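Ribonuclease mar1, putative (Trypanosoma cruzi, PDB 1YZV) is of unknown function but belongs to the isochorismatase family and is probably a hydrolase-like enzyme. Local coordinates at residues Leu115-His121 / Gly144-Gln148; Arg93-Leu97 / Gln126-Leu131. All coordinates share one frame; numbering follows the deposited sequence.

Interaction 1 of 2, residues Leu115-His121 / Gly144-Gln148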
loop_
_atom_site.group_PDB
_atom_site.type_symbol
_atom_site.label_atom_id
_atom_site.label_comp_id
_atom_site.label_asym_id
_atom_site.label_seq_id
_atom_site.Cartn_x
_atom_site.Cartn_y
_atom_site.Cartn_z
ATOM N N LEU A 115 19.520 -3.250 -5.454
ATOM C CA LEU A 115 19.781 -1.797 -5.496
ATOM C C LEU A 115 19.557 -1.148 -4.130
ATOM O O LEU A 115 18.522 -1.365 -3.487
ATOM C CB LEU A 115 18.872 -1.133 -6.529
ATOM C CG LEU A 115 18.793 0.412 -6.663
ATOM C CD1 LEU A 115 20.182 1.013 -7.039
ATOM C CD2 LEU A 115 17.723 0.783 -7.741
ATOM N N TRP A 116 20.501 -0.310 -3.720
ATOM C CA TRP A 116 20.365 0.450 -2.469
ATOM C C TRP A 116 21.288 1.670 -2.468
ATOM O O TRP A 116 22.121 1.803 -3.344
ATOM C CB TRP A 116 20.654 -0.448 -1.234
ATOM C CG TRP A 116 22.072 -0.757 -1.020
ATOM C CD1 TRP A 116 22.911 -0.093 -0.151
ATOM C CD2 TRP A 116 22.936 -1.546 -1.866
ATOM N NE1 TRP A 116 24.209 -0.476 -0.348
ATOM C CE2 TRP A 116 24.258 -1.414 -1.341
ATOM C CE3 TRP A 116 22.713 -2.498 -2.872
ATOM C CZ2 TRP A 116 25.372 -2.079 -1.904
ATOM C CZ3 TRP A 116 23.822 -3.167 -3.416
ATOM C CH2 TRP A 116 25.136 -2.950 -2.926
ATOM N N GLY A 117 21.029 2.600 -1.559
ATOM C CA GLY A 117 21.914 3.733 -1.343
ATOM C C GLY A 117 21.186 5.053 -1.225
ATOM O O GLY A 117 20.085 5.124 -0.605
ATOM N N PHE A 118 21.880 6.106 -1.656
ATOM C CA PHE A 118 21.401 7.473 -1.538
ATOM C C PHE A 118 21.147 8.088 -2.933
ATOM O O PHE A 118 21.842 7.770 -3.886
ATOM C CB PHE A 118 22.414 8.378 -0.880
ATOM C CG PHE A 118 22.954 7.900 0.462
ATOM C CD1 PHE A 118 22.178 7.229 1.362
ATOM C CD2 PHE A 118 24.188 8.409 0.889
ATOM C CE1 PHE A 118 22.707 6.886 2.619
ATOM C CE2 PHE A 118 24.721 8.064 2.128
ATOM C CZ PHE A 118 23.995 7.265 2.969
ATOM N N GLU A 119 20.162 8.978 -3.059
ATOM C CA GLU A 119 19.078 9.171 -2.117
ATOM C C GLU A 119 17.898 8.383 -2.700
ATOM O O GLU A 119 17.785 8.248 -3.926
ATOM C CB GLU A 119 18.704 10.659 -1.994
ATOM C CG GLU A 119 19.733 11.484 -1.255
ATOM C CD GLU A 119 19.232 12.881 -0.854
ATOM O OE1 GLU A 119 18.280 13.024 -0.065
ATOM O OE2 GLU A 119 19.838 13.842 -1.313
ATOM N N THR A 120 17.043 7.876 -1.822
ATOM C CA THR A 120 15.911 6.996 -2.197
ATOM C C THR A 120 15.029 7.585 -3.308
ATOM O O THR A 120 14.696 6.903 -4.258
ATOM C CB THR A 120 15.061 6.651 -0.962
ATOM O OG1 THR A 120 15.924 6.251 0.118
ATOM C CG2 THR A 120 14.078 5.501 -1.259
ATOM N N HIS A 121 14.723 8.884 -3.211
ATOM C CA HIS A 121 13.788 9.554 -4.090
ATOM C C HIS A 121 14.430 10.169 -5.307
ATOM O O HIS A 121 13.752 10.799 -6.136
ATOM C CB HIS A 121 13.002 10.619 -3.318
ATOM C CG HIS A 121 13.843 11.734 -2.788
ATOM N ND1 HIS A 121 14.873 11.522 -1.901
ATOM C CD2 HIS A 121 13.830 13.072 -3.047
ATOM C CE1 HIS A 121 15.504 12.666 -1.693
ATOM N NE2 HIS A 121 14.843 13.633 -2.309
ATOM N N GLY A 144 18.955 -0.370 3.415
ATOM C CA GLY A 144 20.190 0.262 2.924
ATOM C C GLY A 144 19.939 1.509 2.061
ATOM O O GLY A 144 20.814 1.955 1.321
ATOM N N CYS A 145 18.704 2.006 2.096
ATOM C CA CYS A 145 18.293 3.248 1.412
ATOM C C CYS A 145 17.986 4.369 2.378
ATOM O O CYS A 145 17.505 4.139 3.492
ATOM C CB CYS A 145 17.057 3.010 0.506
ATOM S SG CYS A 145 17.340 1.944 -0.860
ATOM N N GLY A 146 18.246 5.600 1.933
ATOM C CA GLY A 146 17.961 6.752 2.731
ATOM C C GLY A 146 17.894 8.017 1.928
ATOM O O GLY A 146 18.501 8.093 0.819
ATOM N N SER A 147 17.228 9.021 2.516
ATOM C CA SER A 147 17.157 10.367 1.938
ATOM C C SER A 147 17.462 11.381 3.023
ATOM O O SER A 147 17.471 11.045 4.217
ATOM C CB SER A 147 15.763 10.685 1.343
ATOM O OG SER A 147 15.397 9.791 0.318
ATOM N N GLN A 148 17.661 12.640 2.631
ATOM C CA GLN A 148 17.898 13.671 3.654
ATOM C C GLN A 148 16.627 13.950 4.474
ATOM O O GLN A 148 16.698 14.330 5.649
ATOM C CB GLN A 148 18.479 14.944 3.024
ATOM C CG GLN A 148 19.912 14.727 2.503
ATOM C CD GLN A 148 20.540 15.965 1.912
ATOM O OE1 GLN A 148 20.716 16.056 0.695
ATOM N NE2 GLN A 148 20.601 17.002 2.712
#

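Interaction 2 of 2, residues Arg93-Leu97 / Gln126-Leu131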
loop_
_atom_site.group_PDB
_atom_site.type_symbol
_atom_site.label_atom_id
_atom_site.label_comp_id
_atom_site.label_asym_id
_atom_site.label_seq_id
_atom_site.Cartn_x
_atom_site.Cartn_y
_atom_site.Cartn_z
ATOM N N ARG A 93 24.614 12.041 -14.045
ATOM C CA ARG A 93 23.256 11.509 -14.235
ATOM C C ARG A 93 22.729 10.945 -12.898
ATOM O O ARG A 93 23.509 10.417 -12.091
ATOM C CB ARG A 93 23.263 10.414 -15.297
ATOM C CG ARG A 93 21.852 9.916 -15.690
ATOM C CD ARG A 93 21.876 8.652 -16.491
ATOM N NE ARG A 93 22.668 8.780 -17.701
ATOM C CZ ARG A 93 22.543 8.011 -18.781
ATOM N NH1 ARG A 93 21.648 7.014 -18.825
ATOM N NH2 ARG A 93 23.383 8.189 -19.788
ATOM N N PHE A 94 21.430 11.098 -12.608
ATOM C CA PHE A 94 20.945 10.646 -11.294
ATOM C C PHE A 94 20.844 9.109 -11.314
ATOM O O PHE A 94 21.435 8.430 -10.466
ATOM C CB PHE A 94 19.636 11.323 -10.912
ATOM C CG PHE A 94 19.743 12.812 -10.809
ATOM C CD1 PHE A 94 20.848 13.402 -10.217
ATOM C CD2 PHE A 94 18.770 13.615 -11.347
ATOM C CE1 PHE A 94 20.979 14.784 -10.173
ATOM C CE2 PHE A 94 18.817 14.985 -11.217
ATOM C CZ PHE A 94 19.976 15.584 -10.679
ATOM N N ALA A 95 20.249 8.571 -12.367
ATOM C CA ALA A 95 20.285 7.092 -12.597
ATOM C C ALA A 95 21.715 6.554 -12.809
ATOM O O ALA A 95 22.553 7.196 -13.446
ATOM C CB ALA A 95 19.396 6.712 -13.741
ATOM N N MET A 96 21.964 5.326 -12.333
ATOM C CA MET A 96 23.288 4.733 -12.350
ATOM C C MET A 96 23.651 4.172 -13.724
ATOM O O MET A 96 24.822 3.842 -13.934
ATOM C CB MET A 96 23.413 3.612 -11.316
ATOM C CG MET A 96 23.292 4.078 -9.886
ATOM S SD MET A 96 23.321 2.662 -8.764
ATOM C CE MET A 96 24.953 1.992 -9.031
ATOM N N LEU A 97 22.732 4.223 -14.692
ATOM C CA LEU A 97 22.896 3.463 -15.942
ATOM C C LEU A 97 23.621 4.260 -16.997
ATOM O O LEU A 97 23.127 4.480 -18.120
ATOM C CB LEU A 97 21.547 2.937 -16.463
ATOM C CG LEU A 97 20.973 1.799 -15.628
ATOM C CD1 LEU A 97 19.626 1.455 -16.215
ATOM C CD2 LEU A 97 21.877 0.577 -15.698
ATOM N N GLN A 126 15.273 6.754 -9.723
ATOM C CA GLN A 126 15.539 6.853 -11.144
ATOM C C GLN A 126 16.316 5.654 -11.740
ATOM O O GLN A 126 16.098 5.281 -12.881
ATOM C CB GLN A 126 16.217 8.196 -11.514
ATOM C CG GLN A 126 15.347 9.375 -11.091
ATOM C CD GLN A 126 15.752 10.686 -11.645
ATOM O OE1 GLN A 126 16.343 10.770 -12.741
ATOM N NE2 GLN A 126 15.433 11.749 -10.902
ATOM N N THR A 127 17.198 5.056 -10.959
ATOM C CA THR A 127 17.898 3.830 -11.367
ATOM C C THR A 127 16.921 2.666 -11.513
ATOM O O THR A 127 16.990 1.912 -12.473
ATOM C CB THR A 127 19.051 3.494 -10.371
ATOM O OG1 THR A 127 19.981 4.590 -10.290
ATOM C CG2 THR A 127 19.795 2.228 -10.772
ATOM N N ALA A 128 16.014 2.502 -10.550
ATOM C CA ALA A 128 14.999 1.455 -10.619
ATOM C C ALA A 128 14.176 1.616 -11.892
ATOM O O ALA A 128 13.940 0.636 -12.592
ATOM C CB ALA A 128 14.069 1.478 -9.397
ATOM N N ALA A 129 13.725 2.833 -12.157
ATOM C CA ALA A 129 12.939 3.094 -13.334
ATOM C C ALA A 129 13.704 2.737 -14.599
ATOM O O ALA A 129 13.136 2.148 -15.521
ATOM C CB ALA A 129 12.484 4.571 -13.367
ATOM N N ALA A 130 14.960 3.165 -14.678
ATOM C CA ALA A 130 15.818 2.869 -15.841
ATOM C C ALA A 130 16.039 1.346 -16.046
ATOM O O ALA A 130 15.959 0.842 -17.169
ATOM C CB ALA A 130 17.159 3.591 -15.689
ATOM N N LEU A 131 16.238 0.603 -14.955
ATOM C CA LEU A 131 16.359 -0.837 -15.009
ATOM C C LEU A 131 15.056 -1.491 -15.451
ATOM O O LEU A 131 15.057 -2.436 -16.245
ATOM C CB LEU A 131 16.807 -1.410 -13.642
ATOM C CG LEU A 131 18.253 -1.060 -13.294
ATOM C CD1 LEU A 131 18.500 -1.303 -11.818
ATOM C CD2 LEU A 131 19.236 -1.900 -14.167
HETATM O O HOH W 1 18.574 10.069 -14.246
#

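Interaction 1 of 2, residues Leu115-His121 / Gly144-Gln148
This is a buried contact between the C-terminal ends of two neighbouring parallel strands, where Gly-117 and Glu-119 meet Gly-146 and Gln-148. It lies in the beta-alpha-beta unit of strand 110-118, helix 120-133 and strand 137-146, within the parallel-sheet isochorismatase fold. Gly-146 N donates to Gly-117 O at 3.2 Å. Cys-145 CA approaches Gly-117 O at 3.3 Å in a CA-H...O contact. The chain then passes a cis peptide between Phe-118 and Glu-119, as is known in isochorismatase-like hydrolases. Beyond it, Thr-120 N bonds Gly-146 O at 3.0 Å, from 56° out of the carbonyl plane. Thr-120 OG1 has its own partner in His-153. At the backbone angles of Gly-117 a CB would press on the carbonyl O of Trp-116, so glycine suits this place. Further back, Gly-144 O meets the edge of the Trp-116 ring in its plane, 3.3 Å from CD1. Cys-145 SG packs beside Trp-116 CA and CB. The side chain of Glu-119 runs out extended along the second segment. Gln-148 N donates to Glu-119 OE1 at 2.8 Å, from above the carboxylate plane. His-121 has CG between its backbone N and carbonyl carbon (chi1 64°), which turns the ring back to Ser-147. Its NE2 is held by Glu-174 of the second subunit. At the near edge of the imidazole, His-121 ND1 and Ser-147 OG share a hydrogen bond of 2.9 Å.

Interaction 2 of 2, residues Arg93-Leu97 / Gln126-Leu131
Leu-97, Thr-127 and Gln-126 carry the contact, with Ala-95 and Ala-130 adding methyl contacts. It packs the loop after strand 87-91 against helix 120-133, the crossover helix of a beta-alpha-beta unit in this parallel-sheet fold. Thr-127 supplies the direct polar link. Met-96 N donates to Thr-127 OG1 at 2.9 Å, with an N-H...O angle of 144°. Thr-127 OG1 lies beside its own backbone N (chi1 -58°), and is also hydrogen-bonded to Cys-123 O one helical turn back. The hydroxyl is therefore gripped from both the loop and the helix. Its CG2 branch lies against CB and CG of Met-96. Gln-126 runs alongside Phe-94 and points the same way, with amide and ring planes 89° apart. Its OE1 lies at the ring edge, in the ring plane. A water joins this carbonyl to the loop: it donates to Gln-126 OE1 at 2.8 Å and accepts from Ala-95 N at 2.9 Å. The other end of the amide is fixed too, since Gln-126 NE2 bonds Met-178 O of the second subunit. The methyl of Ala-95 sits over the carbonyl of Gln-126. Leu-97 reaches the next turn of the helix. Leu-97 CD2 touches Leu-131 CD2 at 3.9 Å, and the other branch presses closely on the helix, with Leu-97 CD1 only 3.3 Å from Ala-130 CB.

From the N terminus, the chain first passes 93-97, then strand 110-118 with the start of helix 120-133, then 126-131, and last 144-148. Interaction 2 closes a loop at 126-131. Interaction 1 opens inside that loop, at 115-121, and closes beyond it, so the two cross. Both use helix 120-133. Interaction 1 joins its first turn to the end of strand 137-146, and interaction 2 joins its middle to the loop after strand 87-91, an edge strand of the sheet within this chain. They touch at Leu-115: Leu-115 CD1 lies 3.9 Å from Met-96 SD, and Leu-115 CD2 packs on the backbone N of Ala-128.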